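Local coordinates for protein CT_858 (PDB 3DOR) that probably acts as a secreted serine endopeptidase of Chlamydia trachomatis, combining a PDZ domain with an S41-family peptidase domain in a dimer, at residues S108-D120 against T166-V180. Sequence-based numbering, arbitrary orientation.
Sequences SEIRVGDELLEVD and TTLKIRRPFGTTREV
Arg-172 reaches from its turn into the loop 108-114 and joins Asp-114 in a salt bridge. NH1 of Arg-172 lies 2.7 Å from Asp-114 OD1 and also donates to Asp-114 OD2 on its syn side, in a nearly straight bond of 163°. The same guanidinium grips Glu-109 O end-on, NH1 and NH2 each 3.1 Å away and both coming from one face of that carbonyl. A bend at chi2 (-57°) turns the arginine back to these partners, although its CB points away from them. Asp-114 OD1 further accepts the backbone N of Arg-111 at 2.6 Å, so one buried carboxylate serves both the turn and the neighbouring hairpin. The Arg-111 guanidinium lies over a face of that of Arg-172, their planes 32° apart, and the negative charge of Asp-114 probably offsets part of the cost of bringing the two cations together. At the far end Asp-120 takes Thr-166 OG1 on OD2 (2.6 Å) and Thr-167 N on OD1, both from above the carboxylate plane; Arg-181 bonds Thr-167 OG1.

Between these ends, strands 115-119 and 166-171 pair antiparallel. Lys-169 O receives both Leu-117 N (2.6 Å) and Glu-118 N (3.2 Å), a classic beta bulge that shifts the register by one. The bulge directs Leu-117 toward the partner strand, where its methyls lie over one face of the Arg-171 guanidinium, which Glu-115 OE1 meets obliquely in a weak salt bridge. On the opposite face Ile-110 CD1 meets Leu-168 CD1 at 3.8 Å and its CG1 rests on Val-180, with Phe-100 of strand 98-103 closing over Ile-110, Leu-116 and Ile-170. Such a curled antiparallel sheet, with helix 124-130 packed on Leu-116 and Val-119, is the framework of a PDZ domain.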
ATOM      1  N   SER B 108      13.583 -37.598 -19.535  1.00 61.13           N
ATOM      2  CA  SER B 108      12.423 -38.467 -19.635  1.00 59.92           C
ATOM      3  C   SER B 108      11.908 -38.612 -21.071  1.00 57.54           C
ATOM      4  O   SER B 108      12.457 -38.024 -22.004  1.00 57.06           O
ATOM      5  CB  SER B 108      11.309 -37.980 -18.710  1.00 62.45           C
ATOM      6  OG  SER B 108      10.784 -39.070 -17.965  1.00 65.12           O
ATOM      7  N   GLU B 109      10.851 -39.407 -21.224  1.00 54.25           N
ATOM      8  CA  GLU B 109      10.229 -39.717 -22.514  1.00 51.19           C
ATOM      9  C   GLU B 109       9.819 -38.595 -23.453  1.00 46.66           C
ATOM     10  O   GLU B 109      10.101 -38.656 -24.647  1.00 45.28           O
ATOM     11  CB  GLU B 109       9.007 -40.602 -22.293  1.00 53.62           C
ATOM     12  CG  GLU B 109       9.330 -42.022 -21.916  1.00 58.15           C
ATOM     13  CD  GLU B 109       8.095 -42.897 -21.905  1.00 61.02           C
ATOM     14  OE1 GLU B 109       7.378 -42.921 -22.933  1.00 62.66           O
ATOM     15  OE2 GLU B 109       7.842 -43.556 -20.875  1.00 62.46           O
ATOM     16  N   ILE B 110       9.121 -37.596 -22.928  1.00 43.34           N
ATOM     17  CA  ILE B 110       8.666 -36.479 -23.743  1.00 41.02           C
ATOM     18  C   ILE B 110       9.827 -35.676 -24.326  1.00 39.08           C
ATOM     19  O   ILE B 110      10.759 -35.313 -23.613  1.00 38.69           O
ATOM     20  CB  ILE B 110       7.757 -35.549 -22.915  1.00 40.96           C
ATOM     21  CG1 ILE B 110       6.534 -36.341 -22.442  1.00 39.23           C
ATOM     22  CG2 ILE B 110       7.345 -34.324 -23.741  1.00 41.26           C
ATOM     23  CD1 ILE B 110       5.667 -35.631 -21.422  1.00 38.03           C
ATOM     24  N   ARG B 111       9.776 -35.428 -25.631  1.00 37.68           N
ATOM     25  CA  ARG B 111      10.813 -34.650 -26.312  1.00 37.32           C
ATOM     26  C   ARG B 111      10.234 -33.352 -26.855  1.00 35.89           C
ATOM     27  O   ARG B 111       9.029 -33.250 -27.112  1.00 34.40           O
ATOM     28  CB  ARG B 111      11.386 -35.390 -27.524  1.00 39.91           C
ATOM     29  CG  ARG B 111      12.005 -36.749 -27.300  1.00 41.55           C
ATOM     30  CD  ARG B 111      12.722 -37.160 -28.587  1.00 45.97           C
ATOM     31  NE  ARG B 111      12.683 -38.600 -28.815  1.00 53.46           N
ATOM     32  CZ  ARG B 111      11.756 -39.221 -29.538  1.00 53.85           C
ATOM     33  NH1 ARG B 111      10.781 -38.542 -30.120  1.00 55.55           N
ATOM     34  NH2 ARG B 111      11.803 -40.531 -29.674  1.00 56.90           N
ATOM     35  N   VAL B 112      11.101 -32.363 -27.044  1.00 34.12           N
ATOM     36  CA  VAL B 112      10.674 -31.101 -27.633  1.00 31.51           C
ATOM     37  C   VAL B 112      10.237 -31.513 -29.033  1.00 30.32           C
ATOM     38  O   VAL B 112      10.925 -32.293 -29.688  1.00 30.75           O
ATOM     39  CB  VAL B 112      11.856 -30.112 -27.757  1.00 31.69           C
ATOM     40  CG1 VAL B 112      11.508 -28.995 -28.735  1.00 29.73           C
ATOM     41  CG2 VAL B 112      12.203 -29.551 -26.396  1.00 28.78           C
ATOM     42  N   GLY B 113       9.099 -31.009 -29.490  1.00 29.79           N
ATOM     43  CA  GLY B 113       8.635 -31.369 -30.816  1.00 31.10           C
ATOM     44  C   GLY B 113       7.453 -32.328 -30.795  1.00 32.98           C
ATOM     45  O   GLY B 113       6.773 -32.495 -31.812  1.00 34.32           O
ATOM     46  N   ASP B 114       7.228 -32.973 -29.652  1.00 32.39           N
ATOM     47  CA  ASP B 114       6.112 -33.903 -29.480  1.00 31.90           C
ATOM     48  C   ASP B 114       4.830 -33.095 -29.517  1.00 33.56           C
ATOM     49  O   ASP B 114       4.802 -31.940 -29.068  1.00 34.29           O
ATOM     50  CB  ASP B 114       6.171 -34.593 -28.115  1.00 30.87           C
ATOM     51  CG  ASP B 114       7.272 -35.618 -28.012  1.00 31.44           C
ATOM     52  OD1 ASP B 114       7.583 -36.015 -26.864  1.00 33.42           O
ATOM     53  OD2 ASP B 114       7.819 -36.027 -29.058  1.00 32.90           O
ATOM     54  N   GLU B 115       3.766 -33.698 -30.031  1.00 32.98           N
ATOM     55  CA  GLU B 115       2.483 -33.019 -30.075  1.00 32.77           C
ATOM     56  C   GLU B 115       1.680 -33.534 -28.892  1.00 33.51           C
ATOM     57  O   GLU B 115       1.628 -34.745 -28.656  1.00 33.98           O
ATOM     58  CB  GLU B 115       1.725 -33.331 -31.371  1.00 31.20           C
ATOM     59  CG  GLU B 115       0.471 -32.477 -31.520  1.00 31.82           C
ATOM     60  CD  GLU B 115      -0.460 -32.927 -32.640  1.00 31.87           C
ATOM     61  OE1 GLU B 115      -0.040 -33.723 -33.506  1.00 33.51           O
ATOM     62  OE2 GLU B 115      -1.622 -32.467 -32.655  1.00 33.68           O
ATOM     63  N   LEU B 116       1.076 -32.621 -28.137  1.00 32.69           N
ATOM     64  CA  LEU B 116       0.262 -33.010 -26.998  1.00 32.97           C
ATOM     65  C   LEU B 116      -1.129 -33.306 -27.537  1.00 34.35           C
ATOM     66  O   LEU B 116      -1.757 -32.448 -28.165  1.00 34.59           O
ATOM     67  CB  LEU B 116       0.185 -31.883 -25.964  1.00 31.92           C
ATOM     68  CG  LEU B 116      -0.732 -32.151 -24.764  1.00 31.80           C
ATOM     69  CD1 LEU B 116      -0.321 -33.456 -24.088  1.00 28.42           C
ATOM     70  CD2 LEU B 116      -0.654 -30.991 -23.776  1.00 31.42           C
ATOM     71  N   LEU B 117      -1.607 -34.522 -27.298  1.00 33.15           N
ATOM     72  CA  LEU B 117      -2.923 -34.915 -27.786  1.00 36.17           C
ATOM     73  C   LEU B 117      -4.015 -34.920 -26.722  1.00 35.19           C
ATOM     74  O   LEU B 117      -5.068 -34.305 -26.902  1.00 36.04           O
ATOM     75  CB  LEU B 117      -2.846 -36.299 -28.438  1.00 34.90           C
ATOM     76  CG  LEU B 117      -1.979 -36.385 -29.700  1.00 35.53           C
ATOM     77  CD1 LEU B 117      -1.952 -37.825 -30.198  1.00 34.91           C
ATOM     78  CD2 LEU B 117      -2.533 -35.453 -30.784  1.00 35.25           C
ATOM     79  N   GLU B 118      -3.760 -35.606 -25.615  1.00 35.65           N
ATOM     80  CA  GLU B 118      -4.755 -35.717 -24.563  1.00 38.47           C
ATOM     81  C   GLU B 118      -4.163 -35.616 -23.164  1.00 39.59           C
ATOM     82  O   GLU B 118      -2.950 -35.707 -22.969  1.00 38.92           O
ATOM     83  CB  GLU B 118      -5.493 -37.065 -24.681  1.00 37.19           C
ATOM     84  CG  GLU B 118      -5.784 -37.530 -26.118  1.00 39.71           C
ATOM     85  CD  GLU B 118      -6.415 -38.932 -26.189  1.00 42.48           C
ATOM     86  OE1 GLU B 118      -6.003 -39.818 -25.406  1.00 41.32           O
ATOM     87  OE2 GLU B 118      -7.313 -39.152 -27.041  1.00 40.18           O
ATOM     88  N   VAL B 119      -5.053 -35.429 -22.197  1.00 42.26           N
ATOM     89  CA  VAL B 119      -4.698 -35.359 -20.789  1.00 45.11           C
ATOM     90  C   VAL B 119      -5.753 -36.219 -20.090  1.00 47.33           C
ATOM     91  O   VAL B 119      -6.904 -35.806 -19.942  1.00 49.05           O
ATOM     92  CB  VAL B 119      -4.754 -33.912 -20.258  1.00 45.40           C
ATOM     93  CG1 VAL B 119      -4.364 -33.877 -18.788  1.00 44.59           C
ATOM     94  CG2 VAL B 119      -3.819 -33.022 -21.073  1.00 44.70           C
ATOM     95  N   ASP B 120      -5.359 -37.426 -19.694  1.00 49.40           N
ATOM     96  CA  ASP B 120      -6.257 -38.374 -19.032  1.00 50.58           C
ATOM     97  C   ASP B 120      -7.378 -38.849 -19.945  1.00 49.95           C
ATOM     98  O   ASP B 120      -8.524 -38.985 -19.513  1.00 50.70           O
ATOM     99  CB  ASP B 120      -6.868 -37.766 -17.767  1.00 52.37           C
ATOM    100  CG  ASP B 120      -5.854 -37.585 -16.665  1.00 54.32           C
ATOM    101  OD1 ASP B 120      -5.027 -38.501 -16.472  1.00 56.05           O
ATOM    102  OD2 ASP B 120      -5.889 -36.537 -15.986  1.00 55.35           O
ATOM    103  N   THR B 166      -1.113 -38.332 -13.814  1.00 43.56           N
ATOM    104  CA  THR B 166      -2.001 -38.030 -14.922  1.00 42.47           C
ATOM    105  C   THR B 166      -1.277 -38.484 -16.184  1.00 42.38           C
ATOM    106  O   THR B 166      -0.050 -38.460 -16.243  1.00 43.53           O
ATOM    107  CB  THR B 166      -2.321 -36.510 -14.988  1.00 42.43           C
ATOM    108  OG1 THR B 166      -3.311 -36.275 -15.994  1.00 39.88           O
ATOM    109  CG2 THR B 166      -1.063 -35.701 -15.300  1.00 41.65           C
ATOM    110  N   THR B 167      -2.026 -38.905 -17.193  1.00 41.27           N
ATOM    111  CA  THR B 167      -1.398 -39.379 -18.413  1.00 40.33           C
ATOM    112  C   THR B 167      -1.467 -38.381 -19.552  1.00 40.55           C
ATOM    113  O   THR B 167      -2.524 -37.834 -19.856  1.00 42.08           O
ATOM    114  CB  THR B 167      -2.028 -40.702 -18.872  1.00 40.95           C
ATOM    115  OG1 THR B 167      -1.846 -41.685 -17.849  1.00 41.58           O
ATOM    116  CG2 THR B 167      -1.375 -41.195 -20.153  1.00 40.37           C
ATOM    117  N   LEU B 168      -0.323 -38.153 -20.184  1.00 39.50           N
ATOM    118  CA  LEU B 168      -0.247 -37.231 -21.303  1.00 38.13           C
ATOM    119  C   LEU B 168      -0.095 -38.051 -22.576  1.00 37.12           C
ATOM    120  O   LEU B 168       0.870 -38.802 -22.718  1.00 37.31           O
ATOM    121  CB  LEU B 168       0.962 -36.307 -21.145  1.00 35.58           C
ATOM    122  CG  LEU B 168       1.086 -35.526 -19.834  1.00 35.19           C
ATOM    123  CD1 LEU B 168       2.358 -34.694 -19.865  1.00 33.35           C
ATOM    124  CD2 LEU B 168      -0.126 -34.635 -19.644  1.00 34.18           C
ATOM    125  N   LYS B 169      -1.054 -37.936 -23.489  1.00 34.93           N
ATOM    126  CA  LYS B 169      -0.944 -38.667 -24.739  1.00 35.23           C
ATOM    127  C   LYS B 169      -0.289 -37.732 -25.748  1.00 34.16           C
ATOM    128  O   LYS B 169      -0.783 -36.635 -26.011  1.00 34.79           O
ATOM    129  CB  LYS B 169      -2.311 -39.107 -25.261  1.00 36.06           C
ATOM    130  CG  LYS B 169      -2.193 -40.011 -26.481  1.00 37.95           C
ATOM    131  CD  LYS B 169      -3.556 -40.422 -27.039  1.00 40.66           C
ATOM    132  CE  LYS B 169      -3.390 -41.398 -28.200  1.00 39.12           C
ATOM    133  NZ  LYS B 169      -4.693 -41.904 -28.721  1.00 40.76           N
ATOM    134  N   ILE B 170       0.819 -38.177 -26.316  1.00 32.86           N
ATOM    135  CA  ILE B 170       1.555 -37.374 -27.275  1.00 35.21           C
ATOM    136  C   ILE B 170       1.770 -38.120 -28.586  1.00 35.70           C
ATOM    137  O   ILE B 170       1.593 -39.341 -28.661  1.00 37.13           O
ATOM    138  CB  ILE B 170       2.935 -37.035 -26.711  1.00 35.73           C
ATOM    139  CG1 ILE B 170       3.731 -38.334 -26.526  1.00 38.55           C
ATOM    140  CG2 ILE B 170       2.787 -36.335 -25.365  1.00 33.93           C
ATOM    141  CD1 ILE B 170       5.193 -38.143 -26.219  1.00 42.52           C
ATOM    142  N   ARG B 171       2.136 -37.381 -29.625  1.00 34.72           N
ATOM    143  CA  ARG B 171       2.447 -38.007 -30.898  1.00 34.92           C
ATOM    144  C   ARG B 171       3.832 -37.550 -31.313  1.00 34.02           C
ATOM    145  O   ARG B 171       4.141 -36.363 -31.261  1.00 35.01           O
ATOM    146  CB  ARG B 171       1.447 -37.638 -31.994  1.00 36.33           C
ATOM    147  CG  ARG B 171       1.920 -38.130 -33.368  1.00 40.24           C
ATOM    148  CD  ARG B 171       0.780 -38.438 -34.311  1.00 44.69           C
ATOM    149  NE  ARG B 171      -0.086 -37.287 -34.491  1.00 47.74           N
ATOM    150  CZ  ARG B 171      -1.407 -37.335 -34.374  1.00 52.00           C
ATOM    151  NH1 ARG B 171      -1.997 -38.494 -34.080  1.00 51.20           N
ATOM    152  NH2 ARG B 171      -2.128 -36.226 -34.533  1.00 51.18           N
ATOM    153  N   ARG B 172       4.668 -38.501 -31.709  1.00 34.18           N
ATOM    154  CA  ARG B 172       6.022 -38.195 -32.141  1.00 32.29           C
ATOM    155  C   ARG B 172       5.944 -37.595 -33.526  1.00 34.28           C
ATOM    156  O   ARG B 172       4.953 -37.788 -34.241  1.00 32.84           O
ATOM    157  CB  ARG B 172       6.868 -39.463 -32.215  1.00 30.59           C
ATOM    158  CG  ARG B 172       6.965 -40.237 -30.920  1.00 32.47           C
ATOM    159  CD  ARG B 172       7.518 -39.398 -29.788  1.00 33.59           C
ATOM    160  NE  ARG B 172       8.021 -40.261 -28.726  1.00 35.16           N
ATOM    161  CZ  ARG B 172       8.499 -39.833 -27.564  1.00 36.89           C
ATOM    162  NH1 ARG B 172       8.540 -38.530 -27.297  1.00 34.06           N
ATOM    163  NH2 ARG B 172       8.935 -40.716 -26.670  1.00 34.12           N
ATOM    164  N   PRO B 173       6.987 -36.857 -33.931  1.00 34.69           N
ATOM    165  CA  PRO B 173       6.948 -36.265 -35.267  1.00 35.60           C
ATOM    166  C   PRO B 173       6.893 -37.313 -36.378  1.00 37.22           C
ATOM    167  O   PRO B 173       6.376 -37.037 -37.463  1.00 35.90           O
ATOM    168  CB  PRO B 173       8.210 -35.397 -35.313  1.00 36.11           C
ATOM    169  CG  PRO B 173       9.093 -35.974 -34.255  1.00 37.49           C
ATOM    170  CD  PRO B 173       8.137 -36.360 -33.162  1.00 35.54           C
ATOM    171  N   PHE B 174       7.419 -38.509 -36.119  1.00 36.37           N
ATOM    172  CA  PHE B 174       7.363 -39.548 -37.135  1.00 38.74           C
ATOM    173  C   PHE B 174       6.012 -40.259 -37.157  1.00 37.63           C
ATOM    174  O   PHE B 174       5.816 -41.197 -37.925  1.00 37.90           O
ATOM    175  CB  PHE B 174       8.504 -40.561 -36.979  1.00 41.67           C
ATOM    176  CG  PHE B 174       9.803 -40.096 -37.583  1.00 45.31           C
ATOM    177  CD1 PHE B 174      10.692 -39.319 -36.852  1.00 46.91           C
ATOM    178  CD2 PHE B 174      10.100 -40.371 -38.910  1.00 46.90           C
ATOM    179  CE1 PHE B 174      11.853 -38.818 -37.437  1.00 47.88           C
ATOM    180  CE2 PHE B 174      11.258 -39.876 -39.504  1.00 47.49           C
ATOM    181  CZ  PHE B 174      12.134 -39.097 -38.766  1.00 47.40           C
ATOM    182  N   GLY B 175       5.087 -39.812 -36.310  1.00 36.71           N
ATOM    183  CA  GLY B 175       3.754 -40.392 -36.315  1.00 37.03           C
ATOM    184  C   GLY B 175       3.264 -41.279 -35.182  1.00 37.62           C
ATOM    185  O   GLY B 175       2.065 -41.305 -34.905  1.00 37.22           O
ATOM    186  N   THR B 176       4.153 -42.013 -34.524  1.00 39.08           N
ATOM    187  CA  THR B 176       3.707 -42.893 -33.455  1.00 40.67           C
ATOM    188  C   THR B 176       3.232 -42.156 -32.217  1.00 40.96           C
ATOM    189  O   THR B 176       3.686 -41.049 -31.915  1.00 40.26           O
ATOM    190  CB  THR B 176       4.800 -43.925 -33.073  1.00 41.73           C
ATOM    191  OG1 THR B 176       4.375 -45.228 -33.494  1.00 45.85           O
ATOM    192  CG2 THR B 176       5.041 -43.955 -31.568  1.00 41.24           C
ATOM    193  N   THR B 177       2.307 -42.801 -31.512  1.00 40.53           N
ATOM    194  CA  THR B 177       1.699 -42.284 -30.292  1.00 41.79           C
ATOM    195  C   THR B 177       2.301 -42.903 -29.031  1.00 40.86           C
ATOM    196  O   THR B 177       2.671 -44.075 -29.020  1.00 40.79           O
ATOM    197  CB  THR B 177       0.176 -42.569 -30.302  1.00 43.75           C
ATOM    198  OG1 THR B 177      -0.476 -41.656 -31.193  1.00 50.01           O
ATOM    199  CG2 THR B 177      -0.407 -42.417 -28.923  1.00 48.80           C
ATOM    200  N   ARG B 178       2.400 -42.110 -27.969  1.00 39.43           N
ATOM    201  CA  ARG B 178       2.929 -42.585 -26.694  1.00 38.62           C
ATOM    202  C   ARG B 178       2.090 -42.024 -25.558  1.00 38.65           C
ATOM    203  O   ARG B 178       1.598 -40.902 -25.640  1.00 40.49           O
ATOM    204  CB  ARG B 178       4.377 -42.126 -26.484  1.00 37.33           C
ATOM    205  CG  ARG B 178       5.369 -42.614 -27.513  1.00 36.34           C
ATOM    206  CD  ARG B 178       5.458 -44.131 -27.547  1.00 34.23           C
ATOM    207  NE  ARG B 178       6.530 -44.555 -28.442  1.00 36.36           N
ATOM    208  CZ  ARG B 178       6.790 -45.820 -28.762  1.00 36.31           C
ATOM    209  NH1 ARG B 178       6.048 -46.798 -28.256  1.00 31.36           N
ATOM    210  NH2 ARG B 178       7.792 -46.100 -29.587  1.00 30.61           N
ATOM    211  N   GLU B 179       1.917 -42.803 -24.501  1.00 40.68           N
ATOM    212  CA  GLU B 179       1.166 -42.335 -23.346  1.00 42.58           C
ATOM    213  C   GLU B 179       2.171 -42.194 -22.215  1.00 41.86           C
ATOM    214  O   GLU B 179       2.720 -43.182 -21.741  1.00 41.79           O
ATOM    215  CB  GLU B 179       0.077 -43.333 -22.958  1.00 44.51           C
ATOM    216  CG  GLU B 179      -0.880 -43.644 -24.085  1.00 50.09           C
ATOM    217  CD  GLU B 179      -2.293 -43.871 -23.596  1.00 53.52           C
ATOM    218  OE1 GLU B 179      -2.471 -44.625 -22.614  1.00 56.48           O
ATOM    219  OE2 GLU B 179      -3.228 -43.298 -24.196  1.00 56.53           O
ATOM    220  N   VAL B 180       2.422 -40.960 -21.794  1.00 41.79           N
ATOM    221  CA  VAL B 180       3.392 -40.720 -20.743  1.00 41.52           C
ATOM    222  C   VAL B 180       2.716 -40.386 -19.428  1.00 42.55           C
ATOM    223  O   VAL B 180       2.070 -39.346 -19.284  1.00 41.92           O
ATOM    224  CB  VAL B 180       4.360 -39.582 -21.142  1.00 42.77           C
ATOM    225  CG1 VAL B 180       5.427 -39.384 -20.067  1.00 39.41           C
ATOM    226  CG2 VAL B 180       5.013 -39.921 -22.465  1.00 41.60           C
TER
HETATM  227  O   HOH W   1       5.142 -34.208 -33.422  1.00 38.42           O